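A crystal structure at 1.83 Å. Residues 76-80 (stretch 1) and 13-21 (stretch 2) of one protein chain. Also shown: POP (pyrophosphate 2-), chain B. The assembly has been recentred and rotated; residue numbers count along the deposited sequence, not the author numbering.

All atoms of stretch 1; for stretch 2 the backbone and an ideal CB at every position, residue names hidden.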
ATOM      1  N   PHE A  76       4.942   2.558  -5.035  1.00 16.56           N
ATOM      2  CA  PHE A  76       5.196   1.600  -6.105  1.00 16.77           C
ATOM      3  C   PHE A  76       3.982   1.573  -7.015  1.00 18.58           C
ATOM      4  O   PHE A  76       2.862   1.387  -6.545  1.00 19.52           O
ATOM      5  CB  PHE A  76       5.411   0.188  -5.549  1.00 14.79           C
ATOM      6  CG  PHE A  76       6.683   0.023  -4.774  1.00 17.49           C
ATOM      7  CD1 PHE A  76       6.661  -0.048  -3.388  1.00 15.88           C
ATOM      8  CD2 PHE A  76       7.907  -0.086  -5.435  1.00 17.68           C
ATOM      9  CE1 PHE A  76       7.840  -0.230  -2.664  1.00 20.90           C
ATOM     10  CE2 PHE A  76       9.089  -0.265  -4.719  1.00 19.37           C
ATOM     11  CZ  PHE A  76       9.055  -0.338  -3.331  1.00 18.97           C
ATOM     12  N   ALA A  77       4.210   1.762  -8.312  1.00 18.47           N
ATOM     13  CA  ALA A  77       3.139   1.751  -9.300  1.00 18.84           C
ATOM     14  C   ALA A  77       3.299   0.442 -10.058  1.00 18.62           C
ATOM     15  O   ALA A  77       4.328   0.209 -10.686  1.00 17.62           O
ATOM     16  CB  ALA A  77       3.283   2.936 -10.247  1.00 18.19           C
ATOM     17  N   SER A  78       2.287  -0.413  -9.995  1.00 19.51           N
ATOM     18  CA  SER A  78       2.380  -1.703 -10.651  1.00 21.36           C
ATOM     19  C   SER A  78       1.033  -2.278 -11.050  1.00 21.80           C
ATOM     20  O   SER A  78      -0.020  -1.766 -10.682  1.00 19.44           O
ATOM     21  CB  SER A  78       3.091  -2.690  -9.717  1.00 23.95           C
ATOM     22  OG  SER A  78       2.831  -4.035 -10.089  1.00 26.72           O
ATOM     23  N   ARG A  79       1.081  -3.353 -11.819  1.00 22.32           N
ATOM     24  CA  ARG A  79      -0.133  -4.023 -12.234  1.00 22.38           C
ATOM     25  C   ARG A  79      -0.493  -5.004 -11.124  1.00 20.49           C
ATOM     26  O   ARG A  79       0.333  -5.304 -10.254  1.00 18.97           O
ATOM     27  CB  ARG A  79       0.112  -4.795 -13.531  1.00 24.70           C
ATOM     28  CG  ARG A  79       1.219  -5.832 -13.420  1.00 30.18           C
ATOM     29  CD  ARG A  79       1.412  -6.574 -14.731  1.00 31.81           C
ATOM     30  NE  ARG A  79       2.631  -7.375 -14.731  1.00 35.49           N
ATOM     31  CZ  ARG A  79       2.832  -8.441 -13.965  1.00 37.62           C
ATOM     32  NH1 ARG A  79       1.889  -8.849 -13.129  1.00 39.67           N
ATOM     33  NH2 ARG A  79       3.983  -9.097 -14.032  1.00 38.67           N
ATOM     34  N   HIS A  80      -1.731  -5.480 -11.143  1.00 19.08           N
ATOM     35  CA  HIS A  80      -2.184  -6.472 -10.178  1.00 22.12           C
ATOM     36  C   HIS A  80      -2.730  -7.637 -10.995  1.00 22.70           C
ATOM     37  O   HIS A  80      -3.619  -7.453 -11.823  1.00 22.45           O
ATOM     38  CB  HIS A  80      -3.287  -5.920  -9.269  1.00 20.36           C
ATOM     39  CG  HIS A  80      -3.970  -6.976  -8.454  1.00 22.91           C
ATOM     40  ND1 HIS A  80      -3.297  -7.768  -7.548  1.00 23.53           N
ATOM     41  CD2 HIS A  80      -5.253  -7.412  -8.455  1.00 22.81           C
ATOM     42  CE1 HIS A  80      -4.135  -8.649  -7.030  1.00 24.42           C
ATOM     43  NE2 HIS A  80      -5.327  -8.455  -7.564  1.00 25.14           N
ATOM     44  N   UNK A  13       9.358  -3.344 -17.393  1.00 29.99           N
ATOM     45  CA  UNK A  13       8.569  -4.354 -18.091  1.00 30.46           C
ATOM     46  C   UNK A  13       7.118  -4.471 -17.631  1.00 30.17           C
ATOM     47  O   UNK A  13       6.431  -5.415 -18.010  1.00 30.53           O
ATOM     48  CB  UNK A  13       9.248  -5.715 -17.930  1.00 30.46           C
ATOM     49  N   UNK A  14       6.647  -3.520 -16.827  1.00 29.28           N
ATOM     50  CA  UNK A  14       5.266  -3.555 -16.345  1.00 28.24           C
ATOM     51  C   UNK A  14       4.403  -2.557 -17.112  1.00 27.48           C
ATOM     52  O   UNK A  14       4.540  -1.345 -16.940  1.00 26.89           O
ATOM     53  CB  UNK A  14       5.213  -3.257 -14.845  1.00 28.24           C
ATOM     54  N   UNK A  15       3.510  -3.073 -17.951  1.00 26.43           N
ATOM     55  CA  UNK A  15       2.626  -2.225 -18.745  1.00 26.18           C
ATOM     56  C   UNK A  15       1.852  -1.210 -17.900  1.00 25.03           C
ATOM     57  O   UNK A  15       1.794  -0.026 -18.235  1.00 25.44           O
ATOM     58  CB  UNK A  15       1.641  -3.098 -19.524  1.00 26.18           C
ATOM     59  N   UNK A  16       1.251  -1.676 -16.810  1.00 22.82           N
ATOM     60  CA  UNK A  16       0.487  -0.793 -15.933  1.00 22.23           C
ATOM     61  C   UNK A  16       1.403   0.278 -15.355  1.00 21.28           C
ATOM     62  O   UNK A  16       1.085   1.469 -15.385  1.00 19.94           O
ATOM     63  CB  UNK A  16      -0.185  -1.587 -14.811  1.00 22.23           C
ATOM     64  N   UNK A  17       2.543  -0.153 -14.825  1.00 21.88           N
ATOM     65  CA  UNK A  17       3.490   0.786 -14.253  1.00 22.26           C
ATOM     66  C   UNK A  17       3.939   1.831 -15.260  1.00 22.18           C
ATOM     67  O   UNK A  17       4.066   3.011 -14.926  1.00 20.46           O
ATOM     68  CB  UNK A  17       4.706   0.036 -13.705  1.00 22.26           C
ATOM     69  N   UNK A  18       4.181   1.399 -16.495  1.00 23.02           N
ATOM     70  CA  UNK A  18       4.620   2.303 -17.551  1.00 23.30           C
ATOM     71  C   UNK A  18       3.562   3.336 -17.924  1.00 23.71           C
ATOM     72  O   UNK A  18       3.883   4.504 -18.122  1.00 22.58           O
ATOM     73  CB  UNK A  18       5.009   1.498 -18.792  1.00 23.30           C
ATOM     74  N   UNK A  19       2.304   2.912 -18.034  1.00 24.77           N
ATOM     75  CA  UNK A  19       1.245   3.852 -18.384  1.00 24.92           C
ATOM     76  C   UNK A  19       1.038   4.862 -17.262  1.00 25.34           C
ATOM     77  O   UNK A  19       0.749   6.033 -17.519  1.00 24.95           O
ATOM     78  CB  UNK A  19      -0.059   3.109 -18.678  1.00 24.92           C
ATOM     79  N   UNK A  20       1.183   4.408 -16.021  1.00 23.67           N
ATOM     80  CA  UNK A  20       1.032   5.297 -14.878  1.00 24.42           C
ATOM     81  C   UNK A  20       2.166   6.307 -14.967  1.00 24.82           C
ATOM     82  O   UNK A  20       1.959   7.510 -14.794  1.00 24.79           O
ATOM     83  CB  UNK A  20       1.051   4.535 -13.551  1.00 24.42           C
ATOM     84  N   UNK A  21       3.359   5.806 -15.266  1.00 26.04           N
ATOM     85  CA  UNK A  21       4.537   6.657 -15.392  1.00 28.01           C
ATOM     86  C   UNK A  21       4.335   7.737 -16.449  1.00 28.35           C
ATOM     87  O   UNK A  21       4.591   8.914 -16.195  1.00 28.67           O
ATOM     88  CB  UNK A  21       5.766   5.812 -15.735  1.00 28.01           C
TER
HETATM   89  P1  POP B3000       2.746  -9.778  -9.964  1.00 83.03           P
HETATM   90  O1  POP B3000       2.006 -10.695 -10.924  1.00 81.98           O
HETATM   91  O2  POP B3000       3.658  -8.855 -10.781  1.00 82.26           O
HETATM   92  O3  POP B3000       3.621 -10.569  -9.003  1.00 82.66           O
HETATM   93  O   POP B3000       1.704  -8.776  -9.143  1.00 82.09           O
HETATM   94  P2  POP B3000       0.722  -9.263  -7.894  1.00 82.67           P
HETATM   95  O4  POP B3000       0.784 -10.744  -7.630  1.00 81.93           O
HETATM   96  O5  POP B3000      -0.687  -8.868  -8.194  1.00 81.57           O
HETATM   97  O6  POP B3000       1.244  -8.376  -6.657  1.00 82.05           O

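At position 13 the ideal CB has nothing of the strand within 5.5 Å, so stretch 1 barely restricts the choice. The residue is Ser13, and it makes no contact there.

Position 14 is far more constrained. Its CA-to-CB bond points toward the strand, its ideal CB lies 4.9 Å from Arg79 NE, and a helix begins at the next residue. A free backbone N-H at Arg79, a nearby positive charge and the unpaired N-H groups of a first helical turn all call for a short acceptor: Asp above all, with Asn or Ser able to cap but not to bring charge. The residue is Asp14. Asp14 OD1 caps the helix, accepting from the backbone N of position 17 at 2.8 Å, while OD2 accepts a nearly straight hydrogen bond from Arg79 N at 3.1 Å. A long salt bridge, 3.7 Å from Arg79 NE to Asp14 OD2, adds charge attraction alone, since the oxygen lies well out of the guanidinium plane. At the edge of the guanidinium, near its plane, Arg79 NH1 donates to POP O1 at 2.9 Å.

Position 15 points sideways, with its ideal CB beyond 5.5 Å of the strand; many residues would fit, and Thr15 opens the helix.

At 16 the bond points toward the strand and the ideal CB is already 3.5 Å from Arg79 CB. So close an approach favours a small residue, Ala or Gly. It is Ala16, whose methyl carbon CB packs 3.5 Å from Arg79 CB and 4.0 Å from Ser78 C.

Position 17 has ordinary helical angles, so its backbone does not demand glycine. The ideal CB, however, would fall 3.0 Å from Ala77 O, too close for a carbon. Glycine suits best, and Gly17 lets its CA sit 3.7 Å from Ala77 O.

Position 18 points away, so stretch 1 leaves its type open; it is Gln18, whose OE1 accepts from the side chain of 21. Position 19 is out of reach of the strand, which leaves its type open; Asn19 is bonded elsewhere in the structure.

Position 20 turns toward the strand again, one helical turn after 16, with its ideal CB 4.3 Å from Ala77 CB. An apolar chain such as Leu, Ile, Val or Met would suit this methyl. Ile20, chi1 m and chi2 t, places CD1 3.9 Å from Ala77 CB.

Position 21 points sideways, clear of the strand, so a long polar chain is easily accommodated. Lys21 leads its end away, and NZ donates to Gln18 OE1 at 2.8 Å.

Stretch 2 13-21: SDTAGQNIK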
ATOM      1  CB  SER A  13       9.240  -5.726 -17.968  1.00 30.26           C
ATOM      2  OG  SER A  13       9.387  -6.107 -16.613  1.00 32.55           O
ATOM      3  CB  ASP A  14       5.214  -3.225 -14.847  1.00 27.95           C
ATOM      4  CG  ASP A  14       3.830  -3.451 -14.239  1.00 27.50           C
ATOM      5  OD1 ASP A  14       2.832  -2.901 -14.761  1.00 25.27           O
ATOM      6  OD2 ASP A  14       3.743  -4.181 -13.228  1.00 29.79           O
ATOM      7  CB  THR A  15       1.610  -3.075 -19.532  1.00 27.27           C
ATOM      8  OG1 THR A  15       2.310  -3.960 -20.415  1.00 27.72           O
ATOM      9  CG2 THR A  15       0.690  -2.182 -20.346  1.00 27.82           C
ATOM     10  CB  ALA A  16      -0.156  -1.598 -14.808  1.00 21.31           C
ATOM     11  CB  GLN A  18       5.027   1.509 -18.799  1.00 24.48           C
ATOM     12  CG  GLN A  18       6.325   0.740 -18.637  1.00 25.69           C
ATOM     13  CD  GLN A  18       7.480   1.651 -18.288  1.00 25.92           C
ATOM     14  OE1 GLN A  18       7.791   2.579 -19.030  1.00 29.96           O
ATOM     15  NE2 GLN A  18       8.120   1.400 -17.152  1.00 27.65           N
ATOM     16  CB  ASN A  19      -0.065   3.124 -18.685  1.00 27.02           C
ATOM     17  CG  ASN A  19      -0.030   2.393 -20.015  1.00 30.04           C
ATOM     18  OD1 ASN A  19       0.543   2.884 -20.989  1.00 31.30           O
ATOM     19  ND2 ASN A  19      -0.652   1.224 -20.066  1.00 31.28           N
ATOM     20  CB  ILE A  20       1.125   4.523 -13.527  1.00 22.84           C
ATOM     21  CG1 ILE A  20      -0.105   3.618 -13.366  1.00 21.91           C
ATOM     22  CG2 ILE A  20       1.236   5.512 -12.356  1.00 20.89           C
ATOM     23  CD1 ILE A  20      -0.039   2.666 -12.187  1.00 16.90           C
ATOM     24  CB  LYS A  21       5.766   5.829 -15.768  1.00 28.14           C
ATOM     25  CG  LYS A  21       7.032   6.663 -15.851  1.00 28.72           C
ATOM     26  CD  LYS A  21       8.160   5.928 -16.555  1.00 32.25           C
ATOM     27  CE  LYS A  21       7.867   5.752 -18.038  1.00 33.81           C
ATOM     28  NZ  LYS A  21       8.984   5.059 -18.734  1.00 33.62           N
TER
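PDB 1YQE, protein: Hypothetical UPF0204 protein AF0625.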